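Local coordinates for BAG family molecular chaperone regulator 2 (Arabidopsis thaliana, PDB 4HWD), which probably acts as a co-chaperone, its BAG domain binding the ATPase domain of Hsp70/Hsc70 chaperones, in programmed cell death and stress responses, at residues 6-11 with 56-61; 42-47 with 80-85; 46-51 with 73-78. All coordinates share one frame; numbering follows the deposited sequence.

Contact 1. Residues 6-11 with 56-61; sequences SKAISD and DAISGD
Ile58 reaches across to Ala8 and Ile9 where helix 38-57 has run out and the chain turns toward helix 63-89, near one end of the three-helix bundle of this BAG domain. The tight part is small and made by apolar side chains. Ile58 puts the tip of its longer branch forward, and CD1 lies 3.4 Å from Ala8 CB, a close approach between two methyl carbons. Alanine suits this place because its short side chain lets the isoleucine come right up to the wall of helix 2-31. The same CD1 also rests on the next residue along that helix, 3.8 Å from the backbone N of Ile9. In Ile58, CG1 stands anti to the carbonyl carbon (chi1 -60°) and the chain runs on extended from there, which carries the delta methyl out to the helix. Ile9, buried, faces further inward and also packs on Val64 and Lys68 of helix 63-89; it meets Ile58 obliquely, with Ile9 CG1 3.8 Å from Ile58 CD1.

The other side is loose. No hydrogen bond joins the two segments, and Ser59 and Gly60, exposed residues of the turn, do not touch 6-11. The polar link lies just beyond, earlier on helix 2-31, where Ser59 O accepts a hydrogen bond from Ser5 OG.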
ATOM      1  N   SER A   6       7.094  16.875  -2.709  1.00  9.42           N
ATOM      2  CA  SER A   6       6.326  16.380  -3.848  1.00  6.25           C
ATOM      3  C   SER A   6       7.032  15.138  -4.384  1.00  5.24           C
ATOM      4  O   SER A   6       6.395  14.176  -4.822  1.00  6.27           O
ATOM      5  CB  SER A   6       6.244  17.450  -4.942  1.00  7.07           C
ATOM      6  OG  SER A   6       5.617  18.638  -4.474  1.00  9.68           O
ATOM      7  N   LYS A   7       8.361  15.172  -4.326  1.00  7.50           N
ATOM      8  CA  LYS A   7       9.205  14.080  -4.791  1.00 10.21           C
ATOM      9  C   LYS A   7       9.051  12.804  -3.965  1.00  8.84           C
ATOM     10  O   LYS A   7       8.895  11.698  -4.515  1.00  6.38           O
ATOM     11  CB  LYS A   7      10.666  14.535  -4.766  1.00 13.66           C
ATOM     12  CG  LYS A   7      11.667  13.403  -4.706  1.00 17.69           C
ATOM     13  CD  LYS A   7      11.719  12.638  -6.010  1.00 11.96           C
ATOM     14  CE  LYS A   7      12.815  13.174  -6.903  1.00 12.80           C
ATOM     15  NZ  LYS A   7      14.136  13.027  -6.249  1.00 27.82           N
ATOM     16  N   ALA A   8       9.126  12.956  -2.650  1.00 13.16           N
ATOM     17  CA  ALA A   8       9.007  11.827  -1.736  1.00 17.32           C
ATOM     18  C   ALA A   8       7.666  11.112  -1.910  1.00 13.84           C
ATOM     19  O   ALA A   8       7.606   9.892  -1.923  1.00 17.49           O
ATOM     20  CB  ALA A   8       9.167  12.309  -0.291  1.00 17.60           C
ATOM     21  N   ILE A   9       6.600  11.891  -2.049  1.00 12.34           N
ATOM     22  CA  ILE A   9       5.255  11.354  -2.226  1.00 16.02           C
ATOM     23  C   ILE A   9       5.137  10.635  -3.560  1.00 12.32           C
ATOM     24  O   ILE A   9       4.438   9.617  -3.677  1.00 10.79           O
ATOM     25  CB  ILE A   9       4.200  12.472  -2.205  1.00 16.08           C
ATOM     26  CG1 ILE A   9       4.235  13.194  -0.862  1.00 20.24           C
ATOM     27  CG2 ILE A   9       2.816  11.890  -2.462  1.00 16.61           C
ATOM     28  CD1 ILE A   9       3.329  14.394  -0.816  1.00 20.25           C
ATOM     29  N   SER A  10       5.799  11.190  -4.570  1.00  5.59           N
ATOM     30  CA  SER A  10       5.779  10.606  -5.902  1.00  5.54           C
ATOM     31  C   SER A  10       6.481   9.245  -5.882  1.00  4.18           C
ATOM     32  O   SER A  10       5.983   8.290  -6.466  1.00  4.16           O
ATOM     33  CB  SER A  10       6.465  11.550  -6.904  1.00  3.85           C
ATOM     34  OG  SER A  10       6.376  11.058  -8.227  1.00  3.73           O
ATOM     35  N   ASP A  11       7.634   9.154  -5.217  1.00 10.95           N
ATOM     36  CA  ASP A  11       8.353   7.879  -5.145  1.00 14.36           C
ATOM     37  C   ASP A  11       7.478   6.833  -4.454  1.00 12.72           C
ATOM     38  O   ASP A  11       7.424   5.683  -4.863  1.00 17.69           O
ATOM     39  CB  ASP A  11       9.673   8.008  -4.359  1.00 15.15           C
ATOM     40  CG  ASP A  11      10.705   8.907  -5.041  1.00 20.84           C
ATOM     41  OD1 ASP A  11      10.754   8.967  -6.294  1.00 11.20           O
ATOM     42  OD2 ASP A  11      11.494   9.537  -4.299  1.00 20.75           O
ATOM     43  N   ASP A  56       3.550   9.325   6.111  1.00 52.52           N
ATOM     44  CA  ASP A  56       3.293  10.175   7.273  1.00 55.13           C
ATOM     45  C   ASP A  56       4.482  11.022   7.726  1.00 49.92           C
ATOM     46  O   ASP A  56       4.307  12.166   8.145  1.00 57.76           O
ATOM     47  CB  ASP A  56       2.795   9.322   8.441  1.00 58.20           C
ATOM     48  CG  ASP A  56       1.387   8.805   8.223  1.00 59.51           C
ATOM     49  OD1 ASP A  56       0.906   8.013   9.061  1.00 55.47           O
ATOM     50  OD2 ASP A  56       0.758   9.192   7.214  1.00 56.92           O
ATOM     51  N   ALA A  57       5.685  10.459   7.646  1.00 47.36           N
ATOM     52  CA  ALA A  57       6.901  11.172   8.040  1.00 45.52           C
ATOM     53  C   ALA A  57       7.100  12.412   7.168  1.00 55.40           C
ATOM     54  O   ALA A  57       7.774  13.363   7.565  1.00 59.97           O
ATOM     55  CB  ALA A  57       8.109  10.250   7.917  1.00 44.30           C
ATOM     56  N   ILE A  58       6.514  12.385   5.973  1.00 47.15           N
ATOM     57  CA  ILE A  58       6.607  13.501   5.042  1.00 38.42           C
ATOM     58  C   ILE A  58       5.710  14.627   5.525  1.00 42.20           C
ATOM     59  O   ILE A  58       4.575  14.397   5.944  1.00 33.93           O
ATOM     60  CB  ILE A  58       6.129  13.119   3.620  1.00 38.02           C
ATOM     61  CG1 ILE A  58       6.971  11.972   3.065  1.00 31.78           C
ATOM     62  CG2 ILE A  58       6.221  14.328   2.701  1.00 30.70           C
ATOM     63  CD1 ILE A  58       6.535  11.519   1.688  1.00 36.36           C
ATOM     64  N   SER A  59       6.235  15.843   5.463  1.00 75.10           N
ATOM     65  CA  SER A  59       5.492  17.027   5.860  1.00 81.20           C
ATOM     66  C   SER A  59       5.260  17.849   4.600  1.00 70.76           C
ATOM     67  O   SER A  59       6.061  17.804   3.665  1.00 69.69           O
ATOM     68  CB  SER A  59       6.292  17.850   6.877  1.00 84.58           C
ATOM     69  OG  SER A  59       7.499  18.339   6.313  1.00 87.67           O
ATOM     70  N   GLY A  60       4.165  18.596   4.574  1.00 30.63           N
ATOM     71  CA  GLY A  60       3.879  19.412   3.415  1.00 15.72           C
ATOM     72  C   GLY A  60       2.542  20.101   3.574  1.00 24.62           C
ATOM     73  O   GLY A  60       1.725  19.683   4.398  1.00 29.20           O
ATOM     74  N   ASP A  61       2.328  21.159   2.794  1.00 43.33           N
ATOM     75  CA  ASP A  61       1.083  21.917   2.822  1.00 37.73           C
ATOM     76  C   ASP A  61       0.625  22.171   1.391  1.00 45.88           C
ATOM     77  O   ASP A  61       1.444  22.309   0.482  1.00 52.01           O
ATOM     78  CB  ASP A  61       1.286  23.241   3.554  1.00 37.34           C
TER

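Contact 2. Residues 42-47 with 80-85; sequences ENLMEM and EALDLL
Leu82 is the centre of the apolar contacts, its CD2 methyl fitting against the backbone and the inner side chains of helix 38-57. Within 42-47, the closest approach of this methyl is to main chain: Leu82 CD2 is 3.7 Å from Met45 N and 3.8 Å from Met45 CA. Beside it comes Leu44, whose own CD2 lies 3.9 Å from Leu82 CD2, the two leucines meeting at a slant. Both have CG anti to the backbone N (chi1 -170° in Leu44, -173° in Leu82), which turns the branches toward the opposing helix. Leucine suits position 82 because its end is compact, branched and apolar, so that a single methyl can fit against both Leu44 and the Met45 backbone.

These residues lie on two neighbouring helices of the three-helix bundle that forms the BAG domain. The segments run nearly antiparallel, at 167°, with their axes 10.6 Å apart at the closest. The third helix, 2-31, closes the inner side: Leu44 packs on Phe26, and Leu85, a turn beyond Leu82 along its helix, on Leu23 and Asp27. Leu82 also touches Leu41 and Leu48 of helix 38-57.

Toward the outside of this pair, Met45 supplies a different kind of contact. Its flexible thioether chain, kinked at its last two torsions, runs antiparallel alongside Leu82 and brings CE to 4.0 Å from Leu82 CG. The same methyl comes close to a carboxylate whose side chain crosses it at about a right angle. No hydrogen bond joins the segments; at their partly exposed edge, Asp83 OD1 lies in close contact with Met45 CE, 3.1 Å away.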
ATOM      1  N   GLU A  42       1.827 -11.790   4.737  1.00 16.54           N
ATOM      2  CA  GLU A  42       2.405 -11.037   5.848  1.00 18.98           C
ATOM      3  C   GLU A  42       3.526 -10.120   5.394  1.00 14.44           C
ATOM      4  O   GLU A  42       3.598  -8.972   5.824  1.00 14.71           O
ATOM      5  CB  GLU A  42       2.916 -11.998   6.928  1.00 21.37           C
ATOM      6  CG  GLU A  42       1.872 -13.016   7.372  1.00 28.66           C
ATOM      7  CD  GLU A  42       2.326 -13.858   8.546  1.00 38.51           C
ATOM      8  OE1 GLU A  42       3.487 -14.322   8.539  1.00 41.38           O
ATOM      9  OE2 GLU A  42       1.514 -14.060   9.476  1.00 39.66           O
ATOM     10  N   ASN A  43       4.402 -10.614   4.524  1.00 17.43           N
ATOM     11  CA  ASN A  43       5.495  -9.789   4.015  1.00 16.99           C
ATOM     12  C   ASN A  43       4.940  -8.555   3.293  1.00 16.69           C
ATOM     13  O   ASN A  43       5.484  -7.461   3.405  1.00 18.55           O
ATOM     14  CB  ASN A  43       6.381 -10.594   3.059  1.00 22.16           C
ATOM     15  CG  ASN A  43       7.274 -11.578   3.783  1.00 26.33           C
ATOM     16  OD1 ASN A  43       7.888 -11.242   4.799  1.00 30.58           O
ATOM     17  ND2 ASN A  43       7.364 -12.800   3.258  1.00 23.55           N
ATOM     18  N   LEU A  44       3.851  -8.749   2.550  1.00 12.58           N
ATOM     19  CA  LEU A  44       3.193  -7.665   1.820  1.00 10.64           C
ATOM     20  C   LEU A  44       2.587  -6.674   2.817  1.00 10.44           C
ATOM     21  O   LEU A  44       2.595  -5.467   2.589  1.00  9.01           O
ATOM     22  CB  LEU A  44       2.087  -8.223   0.905  1.00  9.92           C
ATOM     23  CG  LEU A  44       1.458  -7.245  -0.100  1.00  8.85           C
ATOM     24  CD1 LEU A  44       2.504  -6.882  -1.154  1.00 10.74           C
ATOM     25  CD2 LEU A  44       0.237  -7.871  -0.774  1.00  7.24           C
ATOM     26  N   MET A  45       2.069  -7.184   3.931  1.00  8.29           N
ATOM     27  CA  MET A  45       1.478  -6.310   4.934  1.00  8.62           C
ATOM     28  C   MET A  45       2.503  -5.325   5.484  1.00  7.70           C
ATOM     29  O   MET A  45       2.211  -4.149   5.638  1.00  7.27           O
ATOM     30  CB  MET A  45       0.886  -7.127   6.085  1.00 10.23           C
ATOM     31  CG  MET A  45       0.235  -6.263   7.164  1.00  6.93           C
ATOM     32  SD  MET A  45      -1.181  -5.377   6.519  1.00 18.93           S
ATOM     33  CE  MET A  45      -2.499  -6.655   6.721  1.00 12.96           C
ATOM     34  N   GLU A  46       3.703  -5.809   5.786  1.00  9.18           N
ATOM     35  CA  GLU A  46       4.761  -4.953   6.313  1.00 10.55           C
ATOM     36  C   GLU A  46       5.217  -3.925   5.268  1.00  9.38           C
ATOM     37  O   GLU A  46       5.564  -2.791   5.610  1.00 11.88           O
ATOM     38  CB  GLU A  46       5.955  -5.808   6.764  1.00 12.54           C
ATOM     39  CG  GLU A  46       7.143  -5.023   7.352  1.00 12.46           C
ATOM     40  CD  GLU A  46       8.089  -4.470   6.298  1.00 18.81           C
ATOM     41  OE1 GLU A  46       8.149  -5.033   5.178  1.00 18.40           O
ATOM     42  OE2 GLU A  46       8.795  -3.485   6.595  1.00 19.57           O
ATOM     43  N   MET A  47       5.223  -4.314   3.999  1.00  7.79           N
ATOM     44  CA  MET A  47       5.636  -3.383   2.955  1.00 11.62           C
ATOM     45  C   MET A  47       4.628  -2.244   2.821  1.00 11.97           C
ATOM     46  O   MET A  47       5.014  -1.078   2.725  1.00 10.23           O
ATOM     47  CB  MET A  47       5.819  -4.118   1.624  1.00 11.25           C
ATOM     48  CG  MET A  47       7.086  -4.977   1.585  1.00 12.43           C
ATOM     49  SD  MET A  47       7.286  -5.987   0.107  1.00 22.52           S
ATOM     50  CE  MET A  47       7.492  -7.606   0.812  1.00 15.55           C
ATOM     51  N   GLU A  80      -6.679  -2.991   4.452  1.00 13.00           N
ATOM     52  CA  GLU A  80      -7.952  -3.576   4.850  1.00 14.66           C
ATOM     53  C   GLU A  80      -8.360  -4.713   3.903  1.00 13.87           C
ATOM     54  O   GLU A  80      -8.943  -5.706   4.345  1.00 11.86           O
ATOM     55  CB  GLU A  80      -9.028  -2.484   4.902  1.00 16.82           C
ATOM     56  CG  GLU A  80      -8.627  -1.330   5.830  1.00 20.04           C
ATOM     57  CD  GLU A  80      -9.577  -0.139   5.788  1.00 27.46           C
ATOM     58  OE1 GLU A  80     -10.066   0.219   4.694  1.00 30.95           O
ATOM     59  OE2 GLU A  80      -9.817   0.456   6.858  1.00 27.12           O
ATOM     60  N   ALA A  81      -8.050  -4.584   2.613  1.00  8.70           N
ATOM     61  CA  ALA A  81      -8.375  -5.647   1.661  1.00 10.36           C
ATOM     62  C   ALA A  81      -7.505  -6.856   1.988  1.00  7.70           C
ATOM     63  O   ALA A  81      -7.975  -7.997   1.983  1.00  9.91           O
ATOM     64  CB  ALA A  81      -8.111  -5.184   0.213  1.00  6.08           C
ATOM     65  N   LEU A  82      -6.234  -6.597   2.280  1.00  5.39           N
ATOM     66  CA  LEU A  82      -5.292  -7.653   2.612  1.00  4.44           C
ATOM     67  C   LEU A  82      -5.718  -8.353   3.903  1.00  5.66           C
ATOM     68  O   LEU A  82      -5.501  -9.558   4.057  1.00  5.17           O
ATOM     69  CB  LEU A  82      -3.874  -7.069   2.741  1.00  4.24           C
ATOM     70  CG  LEU A  82      -2.693  -8.034   2.938  1.00  5.67           C
ATOM     71  CD1 LEU A  82      -2.793  -9.224   1.984  1.00  6.03           C
ATOM     72  CD2 LEU A  82      -1.395  -7.275   2.698  1.00  5.13           C
ATOM     73  N   ASP A  83      -6.311  -7.609   4.835  1.00  6.83           N
ATOM     74  CA  ASP A  83      -6.784  -8.226   6.083  1.00 10.89           C
ATOM     75  C   ASP A  83      -7.823  -9.294   5.744  1.00  9.77           C
ATOM     76  O   ASP A  83      -7.881 -10.352   6.378  1.00 10.06           O
ATOM     77  CB  ASP A  83      -7.444  -7.202   7.012  1.00  8.56           C
ATOM     78  CG  ASP A  83      -6.458  -6.222   7.611  1.00 12.04           C
ATOM     79  OD1 ASP A  83      -5.316  -6.625   7.917  1.00 17.15           O
ATOM     80  OD2 ASP A  83      -6.842  -5.048   7.793  1.00 10.90           O
ATOM     81  N   LEU A  84      -8.658  -9.002   4.752  1.00  7.91           N
ATOM     82  CA  LEU A  84      -9.688  -9.944   4.333  1.00  8.49           C
ATOM     83  C   LEU A  84      -9.099 -11.106   3.539  1.00 11.42           C
ATOM     84  O   LEU A  84      -9.635 -12.215   3.571  1.00 12.41           O
ATOM     85  CB  LEU A  84     -10.773  -9.217   3.535  1.00  6.62           C
ATOM     86  CG  LEU A  84     -11.817  -8.501   4.411  1.00 12.67           C
ATOM     87  CD1 LEU A  84     -11.120  -7.603   5.423  1.00 15.28           C
ATOM     88  CD2 LEU A  84     -12.778  -7.684   3.544  1.00 11.04           C
ATOM     89  N   LEU A  85      -8.001 -10.864   2.824  1.00 10.81           N
ATOM     90  CA  LEU A  85      -7.362 -11.948   2.076  1.00 11.03           C
ATOM     91  C   LEU A  85      -6.730 -12.937   3.054  1.00 10.52           C
ATOM     92  O   LEU A  85      -6.734 -14.142   2.813  1.00 11.10           O
ATOM     93  CB  LEU A  85      -6.279 -11.420   1.116  1.00  7.91           C
ATOM     94  CG  LEU A  85      -6.725 -10.748  -0.193  1.00  8.83           C
ATOM     95  CD1 LEU A  85      -5.542 -10.639  -1.153  1.00  7.61           C
ATOM     96  CD2 LEU A  85      -7.828 -11.572  -0.832  1.00  6.33           C
TER

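Contact 3. Residues 46-51 with 73-78; sequences EMLMNQ and ERLHKY
The ring of Tyr78 has the carbonyl oxygen of Arg74, one turn earlier in its own helix, over one face, 3.4 Å above the plane and displaced toward the rim. Across the contact, Leu48 CD2 approaches the ring obliquely and lies 4.1 Å from Tyr78 CB, at the root of the ring; the leucine and tyrosine side chains as a whole are roughly perpendicular. With CG anti to the carbonyl carbon (chi1 -67°), the tyrosine ring is carried away from helix 38-57, and its side chain touches Ala20 of helix 2-31. An aromatic residue with a long reach suits this place, where one side chain serves two neighbours of the three-helix bundle that makes up the BAG domain.

The two segments run nearly antiparallel at 162°, their axes 10.1 Å apart at their closest, and the backbones come nearest at Leu48 and Leu75. Both leucines are buried and point at each other's helix. Their methyls meet aslant, Leu48 CD2 with Leu75 CD2, at 3.9 Å. Leu75 CD2 also rests 3.8 Å from the backbone O of Leu48. Leucine is apt here because its two methyls can be shared: Leu48 also packs on Val79 and Leu82, and Leu75 on Leu52.

Gln51, a turn after Leu48, plays a double part. Its CB starts toward helix 63-89, while the rest of the side chain turns off toward Ile12 and Gln15 on helix 2-31, so the carbon part packs and the polar part stays out of the leucine layer. What Leu75 meets is therefore the base of the glutamine: Leu75 CD1 lies 4.2 Å from Gln51 CB.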
ATOM      1  N   GLU A  46       3.703  -5.809   5.786  1.00  9.18           N
ATOM      2  CA  GLU A  46       4.761  -4.953   6.313  1.00 10.55           C
ATOM      3  C   GLU A  46       5.217  -3.925   5.268  1.00  9.38           C
ATOM      4  O   GLU A  46       5.564  -2.791   5.610  1.00 11.88           O
ATOM      5  CB  GLU A  46       5.955  -5.808   6.764  1.00 12.54           C
ATOM      6  CG  GLU A  46       7.143  -5.023   7.352  1.00 12.46           C
ATOM      7  CD  GLU A  46       8.089  -4.470   6.298  1.00 18.81           C
ATOM      8  OE1 GLU A  46       8.149  -5.033   5.178  1.00 18.40           O
ATOM      9  OE2 GLU A  46       8.795  -3.485   6.595  1.00 19.57           O
ATOM     10  N   MET A  47       5.223  -4.314   3.999  1.00  7.79           N
ATOM     11  CA  MET A  47       5.636  -3.383   2.955  1.00 11.62           C
ATOM     12  C   MET A  47       4.628  -2.244   2.821  1.00 11.97           C
ATOM     13  O   MET A  47       5.014  -1.078   2.725  1.00 10.23           O
ATOM     14  CB  MET A  47       5.819  -4.118   1.624  1.00 11.25           C
ATOM     15  CG  MET A  47       7.086  -4.977   1.585  1.00 12.43           C
ATOM     16  SD  MET A  47       7.286  -5.987   0.107  1.00 22.52           S
ATOM     17  CE  MET A  47       7.492  -7.606   0.812  1.00 15.55           C
ATOM     18  N   LEU A  48       3.337  -2.573   2.848  1.00 11.38           N
ATOM     19  CA  LEU A  48       2.297  -1.547   2.745  1.00  9.78           C
ATOM     20  C   LEU A  48       2.413  -0.590   3.928  1.00 10.79           C
ATOM     21  O   LEU A  48       2.400   0.632   3.754  1.00  9.14           O
ATOM     22  CB  LEU A  48       0.897  -2.181   2.736  1.00  8.94           C
ATOM     23  CG  LEU A  48       0.496  -3.069   1.551  1.00  9.43           C
ATOM     24  CD1 LEU A  48      -0.748  -3.883   1.895  1.00  7.90           C
ATOM     25  CD2 LEU A  48       0.252  -2.198   0.333  1.00 11.13           C
ATOM     26  N   MET A  49       2.528  -1.149   5.129  1.00 10.60           N
ATOM     27  CA  MET A  49       2.640  -0.340   6.339  1.00 10.50           C
ATOM     28  C   MET A  49       3.926   0.475   6.321  1.00  8.70           C
ATOM     29  O   MET A  49       3.954   1.623   6.763  1.00  9.55           O
ATOM     30  CB  MET A  49       2.603  -1.233   7.590  1.00 14.58           C
ATOM     31  CG  MET A  49       1.265  -1.936   7.837  1.00 14.18           C
ATOM     32  SD  MET A  49      -0.111  -0.778   8.094  1.00 19.61           S
ATOM     33  CE  MET A  49       0.276  -0.099   9.745  1.00 28.20           C
ATOM     34  N   ASN A  50       4.995  -0.117   5.803  1.00 14.51           N
ATOM     35  CA  ASN A  50       6.264   0.599   5.724  1.00 12.95           C
ATOM     36  C   ASN A  50       6.124   1.856   4.863  1.00 15.78           C
ATOM     37  O   ASN A  50       6.712   2.889   5.168  1.00 15.37           O
ATOM     38  CB  ASN A  50       7.348  -0.283   5.127  1.00 15.17           C
ATOM     39  CG  ASN A  50       8.689   0.416   5.088  1.00 21.11           C
ATOM     40  OD1 ASN A  50       9.620   0.043   5.801  1.00 20.51           O
ATOM     41  ND2 ASN A  50       8.791   1.447   4.262  1.00 16.07           N
ATOM     42  N   GLN A  51       5.354   1.759   3.779  1.00  5.73           N
ATOM     43  CA  GLN A  51       5.138   2.904   2.898  1.00  7.62           C
ATOM     44  C   GLN A  51       4.285   3.931   3.622  1.00  5.61           C
ATOM     45  O   GLN A  51       4.434   5.131   3.422  1.00  6.20           O
ATOM     46  CB  GLN A  51       4.428   2.472   1.610  1.00  5.79           C
ATOM     47  CG  GLN A  51       5.285   1.703   0.628  1.00  8.02           C
ATOM     48  CD  GLN A  51       6.580   2.436   0.283  1.00  6.99           C
ATOM     49  OE1 GLN A  51       6.593   3.660   0.137  1.00  5.36           O
ATOM     50  NE2 GLN A  51       7.674   1.684   0.141  1.00  5.56           N
ATOM     51  N   GLU A  73      -4.843   7.083   2.051  1.00 22.97           N
ATOM     52  CA  GLU A  73      -6.240   6.669   2.025  1.00 21.05           C
ATOM     53  C   GLU A  73      -6.343   5.423   1.133  1.00 31.20           C
ATOM     54  O   GLU A  73      -7.133   4.502   1.395  1.00 22.45           O
ATOM     55  CB  GLU A  73      -7.094   7.803   1.459  1.00 26.36           C
ATOM     56  CG  GLU A  73      -8.474   7.389   0.985  1.00 34.30           C
ATOM     57  CD  GLU A  73      -9.395   8.581   0.775  1.00 47.06           C
ATOM     58  OE1 GLU A  73     -10.488   8.400   0.189  1.00 56.08           O
ATOM     59  OE2 GLU A  73      -9.033   9.697   1.209  1.00 39.20           O
ATOM     60  N   ARG A  74      -5.530   5.409   0.078  1.00 37.24           N
ATOM     61  CA  ARG A  74      -5.476   4.293  -0.861  1.00 28.97           C
ATOM     62  C   ARG A  74      -4.797   3.121  -0.173  1.00 24.32           C
ATOM     63  O   ARG A  74      -5.192   1.970  -0.353  1.00 21.30           O
ATOM     64  CB  ARG A  74      -4.683   4.694  -2.107  1.00 29.67           C
ATOM     65  CG  ARG A  74      -4.047   3.532  -2.845  1.00 25.94           C
ATOM     66  CD  ARG A  74      -3.713   3.935  -4.270  1.00 27.20           C
ATOM     67  NE  ARG A  74      -4.926   4.133  -5.061  1.00 32.04           N
ATOM     68  CZ  ARG A  74      -5.021   4.977  -6.084  1.00 36.73           C
ATOM     69  NH1 ARG A  74      -3.973   5.714  -6.445  1.00 41.57           N
ATOM     70  NH2 ARG A  74      -6.160   5.083  -6.755  1.00 35.09           N
ATOM     71  N   LEU A  75      -3.776   3.435   0.619  1.00 18.92           N
ATOM     72  CA  LEU A  75      -3.023   2.438   1.369  1.00 17.50           C
ATOM     73  C   LEU A  75      -3.895   1.809   2.445  1.00 19.49           C
ATOM     74  O   LEU A  75      -3.752   0.627   2.755  1.00 16.60           O
ATOM     75  CB  LEU A  75      -1.798   3.078   2.023  1.00 18.60           C
ATOM     76  CG  LEU A  75      -0.535   3.097   1.178  1.00 19.92           C
ATOM     77  CD1 LEU A  75       0.495   4.025   1.803  1.00 18.03           C
ATOM     78  CD2 LEU A  75       0.002   1.678   1.045  1.00 19.69           C
ATOM     79  N   HIS A  76      -4.786   2.602   3.023  1.00 11.07           N
ATOM     80  CA  HIS A  76      -5.679   2.095   4.049  1.00 17.33           C
ATOM     81  C   HIS A  76      -6.581   1.061   3.402  1.00 19.58           C
ATOM     82  O   HIS A  76      -6.857   0.011   3.983  1.00 16.70           O
ATOM     83  CB  HIS A  76      -6.530   3.226   4.634  1.00 20.76           C
ATOM     84  CG  HIS A  76      -5.778   4.136   5.557  1.00 21.60           C
ATOM     85  ND1 HIS A  76      -6.355   5.242   6.144  1.00 24.19           N
ATOM     86  CD2 HIS A  76      -4.498   4.097   5.999  1.00 17.97           C
ATOM     87  CE1 HIS A  76      -5.463   5.846   6.909  1.00 22.91           C
ATOM     88  NE2 HIS A  76      -4.328   5.173   6.839  1.00 24.38           N
ATOM     89  N   LYS A  77      -7.031   1.371   2.192  1.00 35.20           N
ATOM     90  CA  LYS A  77      -7.901   0.486   1.440  1.00 35.54           C
ATOM     91  C   LYS A  77      -7.207  -0.839   1.123  1.00 35.09           C
ATOM     92  O   LYS A  77      -7.843  -1.892   1.125  1.00 37.44           O
ATOM     93  CB  LYS A  77      -8.336   1.176   0.143  1.00 38.64           C
ATOM     94  CG  LYS A  77      -9.194   0.320  -0.775  1.00 38.31           C
ATOM     95  CD  LYS A  77      -9.563   1.067  -2.052  1.00 38.10           C
ATOM     96  CE  LYS A  77     -10.384   0.188  -2.990  1.00 37.91           C
ATOM     97  NZ  LYS A  77     -10.856   0.925  -4.203  1.00 37.89           N
ATOM     98  N   TYR A  78      -5.904  -0.784   0.854  1.00 15.55           N
ATOM     99  CA  TYR A  78      -5.140  -1.987   0.527  1.00 14.51           C
ATOM    100  C   TYR A  78      -4.871  -2.866   1.743  1.00 13.75           C
ATOM    101  O   TYR A  78      -4.936  -4.099   1.664  1.00 11.07           O
ATOM    102  CB  TYR A  78      -3.808  -1.617  -0.124  1.00 13.93           C
ATOM    103  CG  TYR A  78      -3.931  -0.979  -1.485  1.00 15.55           C
ATOM    104  CD1 TYR A  78      -5.075  -1.154  -2.264  1.00 15.86           C
ATOM    105  CD2 TYR A  78      -2.878  -0.235  -2.016  1.00 20.16           C
ATOM    106  CE1 TYR A  78      -5.168  -0.600  -3.545  1.00 15.38           C
ATOM    107  CE2 TYR A  78      -2.955   0.320  -3.296  1.00 19.67           C
ATOM    108  CZ  TYR A  78      -4.098   0.137  -4.057  1.00 21.26           C
ATOM    109  OH  TYR A  78      -4.159   0.684  -5.326  1.00 16.90           O
TER

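All three contacts draw on helix 38-57 or the turn that follows it, and together they sample the length of the BAG-domain bundle. Contacts 2 and 3 are successive layers of one interface, between helices 38-57 and 63-89: their centres are about 8 Å apart, they share Glu46 and Met47, and Leu82 CD2 packs on Leu48 CD1 at 3.5 Å. Contact 3 lies close to the middle of the chain. Contact 1 instead joins helix 2-31 to the turn after helix 38-57; its centre is about 15 Å from that of contact 3 and about 23 Å from that of contact 2, on the opposite side of the chain's centre.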